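Local structure of laccase (Uncultured bacterium, 4F7K) at residues 138-143 with 165-170; 194-199 with 224-229. The protein probably oxidises phenolic and related substrates at copper centres, as an extracellular multicopper oxidase, and passes the electrons to dioxygen, which is reduced to water. All blocks are in the same frame, centred on the assembly; numbering follows the deposited sequence. Where two conformers were deposited one is given.

How the contacts relate
Both contacts lie in the same part of this multicopper oxidase, and they follow one another along the chain without nesting or crossing. Contact 1 comes first: strand 131-140 ends, the chain makes an excursion, partly unmodelled, with no helix or strand in its modelled residues, and strand 167-173 returns beside it in a six-stranded sheet. Contact 2 opens later, at 194-199, and closes at 224-229 after strands 204-211 and 214-220, which belong to that same six-stranded sheet; its own pair lies in a four-stranded antiparallel sheet. The contacts meet where Phe197 packs against Asp139 and Ala168, between the two sheets, and through a long, weak ion pair between Asp139 and Arg195.

Contact 1: residues 138-143 with 165-170; sequences DDWRIT and GNFARA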
ATOM      1  N   ASP A 138       3.683  -7.004  -7.226  1.00 28.34           N
ATOM      2  CA  ASP A 138       2.433  -7.045  -8.003  1.00 29.92           C
ATOM      3  C   ASP A 138       2.446  -8.378  -8.754  1.00 31.29           C
ATOM      4  O   ASP A 138       3.488  -9.017  -8.907  1.00 31.45           O
ATOM      5  CB  ASP A 138       2.422  -5.843  -8.971  1.00 29.21           C
ATOM      6  CG  ASP A 138       1.019  -5.407  -9.418  1.00 32.59           C
ATOM      7  OD1 ASP A 138       0.013  -6.088  -9.052  1.00 33.36           O
ATOM      8  OD2 ASP A 138       0.966  -4.349 -10.156  1.00 32.63           O
ATOM      9  N   ASP A 139       1.296  -8.849  -9.194  1.00 33.03           N
ATOM     10  CA  ASP A 139       1.360  -9.947 -10.154  1.00 34.19           C
ATOM     11  C   ASP A 139       0.626  -9.634 -11.438  1.00 33.89           C
ATOM     12  O   ASP A 139      -0.068  -8.623 -11.531  1.00 33.26           O
ATOM     13  CB  ASP A 139       0.939 -11.257  -9.528  1.00 36.95           C
ATOM     14  CG  ASP A 139      -0.509 -11.404  -9.488  1.00 38.79           C
ATOM     15  OD1 ASP A 139      -1.154 -10.381  -9.145  1.00 43.36           O
ATOM     16  OD2 ASP A 139      -0.976 -12.512  -9.826  1.00 40.64           O
ATOM     17  N   TRP A 140       0.843 -10.438 -12.469  1.00 34.40           N
ATOM     18  CA  TRP A 140       0.354 -10.038 -13.785  1.00 34.32           C
ATOM     19  C   TRP A 140       0.005 -11.271 -14.615  1.00 34.24           C
ATOM     20  O   TRP A 140       0.642 -12.304 -14.500  1.00 34.27           O
ATOM     21  CB  TRP A 140       1.390  -9.244 -14.606  1.00 35.02           C
ATOM     22  CG  TRP A 140       1.791  -7.876 -14.161  1.00 32.57           C
ATOM     23  CD1 TRP A 140       1.295  -6.671 -14.581  1.00 33.75           C
ATOM     24  CD2 TRP A 140       2.862  -7.583 -13.271  1.00 32.36           C
ATOM     25  NE1 TRP A 140       1.974  -5.631 -13.945  1.00 34.86           N
ATOM     26  CE2 TRP A 140       2.938  -6.184 -13.140  1.00 31.79           C
ATOM     27  CE3 TRP A 140       3.760  -8.384 -12.564  1.00 32.69           C
ATOM     28  CZ2 TRP A 140       3.877  -5.575 -12.348  1.00 34.80           C
ATOM     29  CZ3 TRP A 140       4.684  -7.792 -11.786  1.00 35.00           C
ATOM     30  CH2 TRP A 140       4.740  -6.396 -11.655  1.00 37.77           C
ATOM     31  N   ARG A 141      -1.000 -11.125 -15.453  1.00 33.70           N
ATOM     32  CA  ARG A 141      -1.304 -12.138 -16.455  1.00 36.18           C
ATOM     33  C   ARG A 141      -0.963 -11.459 -17.756  1.00 35.67           C
ATOM     34  O   ARG A 141      -1.637 -10.519 -18.178  1.00 34.43           O
ATOM     35  CB  ARG A 141      -2.769 -12.547 -16.363  1.00 37.10           C
ATOM     36  N   ILE A 142       0.149 -11.881 -18.339  1.00 37.11           N
ATOM     37  CA  ILE A 142       0.699 -11.237 -19.558  1.00 38.07           C
ATOM     38  C   ILE A 142       0.753 -12.245 -20.702  1.00 38.98           C
ATOM     39  O   ILE A 142       1.242 -13.349 -20.502  1.00 40.53           O
ATOM     40  CB  ILE A 142       2.151 -10.706 -19.343  1.00 38.03           C
ATOM     41  CG1 ILE A 142       2.288  -9.968 -18.037  1.00 37.59           C
ATOM     42  CG2 ILE A 142       2.562  -9.753 -20.441  1.00 38.44           C
ATOM     43  CD1 ILE A 142       3.703  -9.339 -17.811  1.00 36.41           C
ATOM     44  N   THR A 143       0.259 -11.874 -21.887  1.00 38.87           N
ATOM     45  CA  THR A 143       0.280 -12.784 -23.050  1.00 40.04           C
ATOM     46  C   THR A 143       1.700 -12.937 -23.580  1.00 41.62           C
ATOM     47  O   THR A 143       2.651 -12.286 -23.093  1.00 41.27           O
ATOM     48  CB  THR A 143      -0.597 -12.295 -24.218  1.00 39.91           C
ATOM     49  OG1 THR A 143      -0.058 -11.066 -24.744  1.00 39.84           O
ATOM     50  CG2 THR A 143      -2.059 -12.097 -23.786  1.00 38.20           C
ATOM     51  N   GLY A 165      -2.387 -17.811 -10.272  1.00 50.98           N
ATOM     52  CA  GLY A 165      -1.422 -16.729 -10.277  1.00 49.99           C
ATOM     53  C   GLY A 165      -0.074 -17.167 -10.777  1.00 50.58           C
ATOM     54  O   GLY A 165       0.563 -18.068 -10.190  1.00 50.37           O
ATOM     55  N   ASN A 166       0.372 -16.505 -11.846  0.60 49.99           N
ATOM     56  CA  ASN A 166       1.560 -16.958 -12.529  0.60 50.99           C
ATOM     57  C   ASN A 166       2.816 -16.063 -12.541  1.00 49.20           C
ATOM     58  O   ASN A 166       3.909 -16.561 -12.282  1.00 50.46           O
ATOM     59  CB  ASN A 166       1.236 -17.470 -13.942  1.00 52.28           C
ATOM     60  CG  ASN A 166       2.197 -18.535 -14.364  1.00 56.14           C
ATOM     61  OD1 ASN A 166       3.149 -18.813 -13.637  1.00 60.28           O
ATOM     62  ND2 ASN A 166       1.959 -19.166 -15.515  1.00 61.45           N
ATOM     63  N   PHE A 167       2.680 -14.794 -12.909  1.00 46.65           N
ATOM     64  CA  PHE A 167       3.849 -13.934 -12.975  1.00 44.01           C
ATOM     65  C   PHE A 167       3.731 -12.849 -11.912  1.00 40.41           C
ATOM     66  O   PHE A 167       2.863 -12.007 -11.984  1.00 39.98           O
ATOM     67  CB  PHE A 167       4.041 -13.342 -14.384  1.00 44.94           C
ATOM     68  CG  PHE A 167       5.408 -12.763 -14.598  1.00 46.63           C
ATOM     69  CD1 PHE A 167       6.515 -13.602 -14.738  1.00 50.57           C
ATOM     70  CD2 PHE A 167       5.605 -11.378 -14.597  1.00 46.78           C
ATOM     71  CE1 PHE A 167       7.795 -13.068 -14.898  1.00 52.02           C
ATOM     72  CE2 PHE A 167       6.871 -10.827 -14.752  1.00 47.30           C
ATOM     73  CZ  PHE A 167       7.971 -11.661 -14.893  1.00 50.81           C
ATOM     74  N   ALA A 168       4.570 -12.931 -10.891  1.00 37.74           N
ATOM     75  CA  ALA A 168       4.551 -11.992  -9.772  1.00 33.77           C
ATOM     76  C   ALA A 168       5.957 -11.434  -9.698  1.00 31.88           C
ATOM     77  O   ALA A 168       6.887 -12.159  -9.953  1.00 30.81           O
ATOM     78  CB  ALA A 168       4.171 -12.717  -8.502  1.00 32.73           C
ATOM     79  N   ARG A 169       6.098 -10.135  -9.444  1.00 30.23           N
ATOM     80  CA  ARG A 169       7.402  -9.517  -9.316  1.00 31.54           C
ATOM     81  C   ARG A 169       7.422  -8.499  -8.221  1.00 30.34           C
ATOM     82  O   ARG A 169       6.425  -7.814  -8.001  1.00 30.62           O
ATOM     83  CB  ARG A 169       7.805  -8.767 -10.586  1.00 31.81           C
ATOM     84  CG  ARG A 169       8.661  -9.552 -11.523  1.00 37.16           C
ATOM     85  CD  ARG A 169       9.024  -8.681 -12.694  1.00 38.89           C
ATOM     86  NE  ARG A 169      10.261  -8.008 -12.415  1.00 40.96           N
ATOM     87  CZ  ARG A 169      10.765  -7.005 -13.118  1.00 44.39           C
ATOM     88  NH1 ARG A 169      10.130  -6.521 -14.205  1.00 41.61           N
ATOM     89  NH2 ARG A 169      11.921  -6.483 -12.711  1.00 44.46           N
ATOM     90  N   ALA A 170       8.582  -8.404  -7.583  1.00 29.85           N
ATOM     91  CA  ALA A 170       8.933  -7.344  -6.668  1.00 30.39           C
ATOM     92  C   ALA A 170       9.771  -6.318  -7.438  1.00 31.10           C
ATOM     93  O   ALA A 170      10.873  -6.596  -7.824  1.00 32.18           O
ATOM     94  CB  ALA A 170       9.759  -7.925  -5.497  1.00 30.69           C
TER
HETATM   95  O   HOH W   1      -0.013 -14.005 -11.627  1.00 42.32           O
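An antiparallel strand pair of a cupredoxin-like domain is formed here, with Asp138, Asp139 and Trp140 facing Arg169, Ala168 and Phe167 in turn; the short strand segments run 151° apart. Asp138 and Arg169 make a hydrogen-bonded pair whose two bonds are both close to straight: Asp138 N donates to Arg169 O (3.0 Å) and Arg169 N to Asp138 O (2.9 Å). Two residues on, Trp140 N donates to Phe167 O at 2.6 Å, a more bent bond. Asp139 and Ala168 between them form a non-hydrogen-bonded pair, and their CB atoms touch at 3.7 Å on the opposite face of the sheet from Trp140, Phe167 and Arg169.

Trp140 and Phe167 carry much of the side-chain contact. In Trp140 chi1 (-68°) sets CG beside the backbone N, and chi2 (-96°) gives the ring its turn. The benzo edge meets the facing strand, with CZ3 3.5 Å from Arg169 CB, near the ring plane. CE3 comes within 4.1 Å of Phe167 CD2, where the two side chains meet at a slant. Asp138 CB, two residues back, lies over one indole face toward its rim. Beyond the strand, Ile142 CD1 reaches the same CD2 of Phe167 at 4.3 Å. At the loop end a water donates to Asp139 OD2 and makes weak bonds to Trp140 O and to the backbone N atoms of Asn166 and Phe167, bridging the segments beyond the last direct bond.

Lys113 makes a cation-pi contact with Trp140 and a hydrogen bond to Asp139 O, while Ile15 packs on Trp140 and Ile142. Although outermost of the six strands, 167-173 is also joined to strand 256-261 of the four-stranded sheet: Ala170 and Leu258 share a backbone hydrogen bond, Ala168 and Ala170 pack on Leu258, and Tyr256 OH bonds to Ala168 N.

Contact 2: residues 194-199 with 224-229; sequences DRIFPV and GLILAP
Ile196 and Ile226 meet through their CG2 methyls, in an apolar cluster that includes Pro198 and Ile226 on one face of the strand pair and continues past its end to Ile196 and Pro229. The 3.4 Å between the two CG2 atoms is closer than usual for carbons, and its exact length is uncertain. In both isoleucines CG1 is anti to the carbonyl carbon (chi1 -63° and -62°), which leaves CG2 anti to the backbone N. CG1 of Ile196 instead lies 4.0 Å from CD of Pro229, and Pro198 CB sits against Ile226 CG1 at 4.3 Å, so the cluster extends in both directions along the pair. Phe197 and Leu227 project from the other face, where Leu227 CD1 touches Val199 CG2 at 4.2 Å.

The backbones of the pair run antiparallel. Phe197 and Leu227 form a hydrogen-bonded pair: Phe197 N donates to Leu227 O (2.9 Å), and Leu227 N returns an almost straight bond to Phe197 O (2.8 Å, 174° at the hydrogen). A third bond runs from Val199 N to Leu225 O (2.9 Å). Pro198, which has no N-H to give, occupies the non-hydrogen-bonded position opposite Ile226.

At the polar edge Asn190 ND2 donates to both Leu227 O and Arg195 O, giving the Leu227 carbonyl a second donor. Asp194 turns from the pair, its OD1 held by Gly404 N and His401 NE2. Strand 226-227 is the edge of the four-stranded sheet; Leu225 and Leu227 pack on Leu188 and Ala233 of strands 183-190 and 232-239, and Phe197 and Val199 on Ile137 of strand 131-140, all in the facing six-stranded sheet.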
ATOM      1  N   ASP A 194      -5.516  -8.218  -5.965  1.00 29.77           N
ATOM      2  CA  ASP A 194      -6.289  -9.457  -5.870  1.00 31.56           C
ATOM      3  C   ASP A 194      -5.525 -10.621  -5.318  1.00 30.78           C
ATOM      4  O   ASP A 194      -6.071 -11.714  -5.303  1.00 33.60           O
ATOM      5  CB  ASP A 194      -6.938  -9.842  -7.220  1.00 31.27           C
ATOM      6  CG  ASP A 194      -8.078  -8.920  -7.604  1.00 33.99           C
ATOM      7  OD1 ASP A 194      -9.171  -9.042  -7.013  1.00 35.18           O
ATOM      8  OD2 ASP A 194      -7.890  -8.055  -8.505  1.00 34.42           O
ATOM      9  N   ARG A 195      -4.301 -10.386  -4.860  1.00 30.20           N
ATOM     10  CA  ARG A 195      -3.370 -11.430  -4.402  0.50 30.78           C
ATOM     11  C   ARG A 195      -2.801 -11.107  -3.030  1.00 31.34           C
ATOM     12  O   ARG A 195      -2.394  -9.961  -2.804  1.00 32.24           O
ATOM     13  CB  ARG A 195      -2.195 -11.560  -5.385  0.50 29.83           C
ATOM     14  CG  ARG A 195      -2.599 -12.091  -6.785  0.50 30.02           C
ATOM     15  CD  ARG A 195      -3.225 -13.481  -6.671  0.50 28.09           C
ATOM     16  NE  ARG A 195      -3.548 -14.064  -7.979  0.50 29.18           N
ATOM     17  CZ  ARG A 195      -4.406 -15.065  -8.129  0.50 28.83           C
ATOM     18  NH1 ARG A 195      -4.982 -15.562  -7.055  0.50 27.51           N
ATOM     19  NH2 ARG A 195      -4.694 -15.558  -9.328  0.50 27.02           N
ATOM     20  N   ILE A 196      -2.748 -12.097  -2.151  1.00 31.67           N
ATOM     21  CA  ILE A 196      -2.087 -11.953  -0.872  1.00 32.12           C
ATOM     22  C   ILE A 196      -0.714 -12.597  -1.031  1.00 31.45           C
ATOM     23  O   ILE A 196      -0.616 -13.738  -1.485  1.00 32.00           O
ATOM     24  CB  ILE A 196      -2.845 -12.691   0.256  1.00 33.02           C
ATOM     25  CG1 ILE A 196      -4.244 -12.111   0.459  1.00 33.01           C
ATOM     26  CG2 ILE A 196      -2.073 -12.613   1.556  1.00 34.02           C
ATOM     27  CD1 ILE A 196      -5.254 -13.203   0.858  1.00 31.90           C
ATOM     28  N   PHE A 197       0.320 -11.885  -0.609  1.00 30.89           N
ATOM     29  CA  PHE A 197       1.688 -12.337  -0.740  1.00 31.64           C
ATOM     30  C   PHE A 197       2.324 -12.582   0.637  1.00 34.19           C
ATOM     31  O   PHE A 197       2.568 -11.622   1.395  1.00 33.73           O
ATOM     32  CB  PHE A 197       2.506 -11.262  -1.477  1.00 30.67           C
ATOM     33  CG  PHE A 197       2.201 -11.164  -2.959  1.00 31.27           C
ATOM     34  CD1 PHE A 197       2.498 -12.224  -3.808  1.00 31.63           C
ATOM     35  CD2 PHE A 197       1.657 -10.002  -3.496  1.00 31.81           C
ATOM     36  CE1 PHE A 197       2.212 -12.152  -5.173  1.00 34.72           C
ATOM     37  CE2 PHE A 197       1.378  -9.893  -4.876  1.00 34.27           C
ATOM     38  CZ  PHE A 197       1.664 -10.979  -5.719  1.00 35.36           C
ATOM     39  N   PRO A 198       2.603 -13.863   0.967  1.00 35.93           N
ATOM     40  CA  PRO A 198       3.611 -14.075   2.002  1.00 37.37           C
ATOM     41  C   PRO A 198       4.933 -13.665   1.408  1.00 37.62           C
ATOM     42  O   PRO A 198       5.188 -13.941   0.224  1.00 38.55           O
ATOM     43  CB  PRO A 198       3.622 -15.592   2.228  1.00 38.47           C
ATOM     44  CG  PRO A 198       2.722 -16.208   1.188  1.00 38.61           C
ATOM     45  CD  PRO A 198       2.220 -15.103   0.267  1.00 36.33           C
ATOM     46  N   VAL A 199       5.758 -12.970   2.180  1.00 38.00           N
ATOM     47  CA  VAL A 199       7.043 -12.539   1.664  1.00 37.09           C
ATOM     48  C   VAL A 199       8.162 -12.941   2.611  1.00 39.00           C
ATOM     49  O   VAL A 199       8.240 -12.431   3.730  1.00 38.50           O
ATOM     50  CB  VAL A 199       7.125 -11.022   1.444  1.00 36.05           C
ATOM     51  CG1 VAL A 199       8.452 -10.676   0.766  1.00 34.21           C
ATOM     52  CG2 VAL A 199       5.926 -10.522   0.594  1.00 33.37           C
ATOM     53  N   GLY A 224       7.630 -15.267   8.485  1.00 52.14           N
ATOM     54  CA  GLY A 224       6.181 -15.390   8.383  1.00 49.58           C
ATOM     55  C   GLY A 224       5.437 -14.147   7.895  1.00 46.67           C
ATOM     56  O   GLY A 224       4.220 -14.149   7.883  1.00 46.07           O
ATOM     57  N   LEU A 225       6.149 -13.091   7.478  1.00 45.02           N
ATOM     58  CA  LEU A 225       5.486 -11.858   6.985  1.00 42.76           C
ATOM     59  C   LEU A 225       4.478 -12.122   5.866  1.00 40.27           C
ATOM     60  O   LEU A 225       4.804 -12.780   4.872  1.00 39.48           O
ATOM     61  CB  LEU A 225       6.489 -10.803   6.498  1.00 42.01           C
ATOM     62  CG  LEU A 225       5.938  -9.448   6.011  1.00 41.34           C
ATOM     63  CD1 LEU A 225       5.317  -8.610   7.137  1.00 41.15           C
ATOM     64  CD2 LEU A 225       7.079  -8.665   5.342  1.00 41.87           C
ATOM     65  N   ILE A 226       3.261 -11.605   6.041  1.00 38.66           N
ATOM     66  CA  ILE A 226       2.259 -11.645   4.987  1.00 36.74           C
ATOM     67  C   ILE A 226       1.737 -10.256   4.688  1.00 35.11           C
ATOM     68  O   ILE A 226       1.416  -9.512   5.613  1.00 35.70           O
ATOM     69  CB  ILE A 226       1.045 -12.520   5.378  1.00 38.23           C
ATOM     70  CG1 ILE A 226       1.470 -13.970   5.601  1.00 40.37           C
ATOM     71  CG2 ILE A 226      -0.016 -12.442   4.297  1.00 36.11           C
ATOM     72  CD1 ILE A 226       0.572 -14.735   6.593  1.00 42.83           C
ATOM     73  N   LEU A 227       1.678  -9.909   3.404  1.00 32.65           N
ATOM     74  CA  LEU A 227       1.068  -8.653   2.982  1.00 31.88           C
ATOM     75  C   LEU A 227      -0.174  -8.899   2.170  1.00 31.08           C
ATOM     76  O   LEU A 227      -0.113  -9.525   1.098  1.00 29.76           O
ATOM     77  CB  LEU A 227       2.054  -7.783   2.191  1.00 31.48           C
ATOM     78  CG  LEU A 227       3.338  -7.408   2.928  1.00 32.97           C
ATOM     79  CD1 LEU A 227       4.310  -6.875   1.897  1.00 34.89           C
ATOM     80  CD2 LEU A 227       3.080  -6.382   4.059  1.00 32.66           C
ATOM     81  N   ALA A 228      -1.319  -8.451   2.697  1.00 31.17           N
ATOM     82  CA  ALA A 228      -2.533  -8.439   1.897  1.00 30.84           C
ATOM     83  C   ALA A 228      -2.504  -7.247   0.931  1.00 29.89           C
ATOM     84  O   ALA A 228      -1.649  -6.365   1.061  1.00 29.97           O
ATOM     85  CB  ALA A 228      -3.785  -8.418   2.782  1.00 32.07           C
ATOM     86  N   PRO A 229      -3.443  -7.203  -0.032  1.00 29.59           N
ATOM     87  CA  PRO A 229      -3.469  -6.100  -1.003  1.00 29.92           C
ATOM     88  C   PRO A 229      -3.394  -4.734  -0.321  1.00 29.73           C
ATOM     89  O   PRO A 229      -4.116  -4.533   0.633  1.00 30.19           O
ATOM     90  CB  PRO A 229      -4.847  -6.265  -1.706  1.00 29.28           C
ATOM     91  CG  PRO A 229      -5.133  -7.722  -1.583  1.00 31.48           C
ATOM     92  CD  PRO A 229      -4.457  -8.233  -0.326  1.00 30.28           C
TER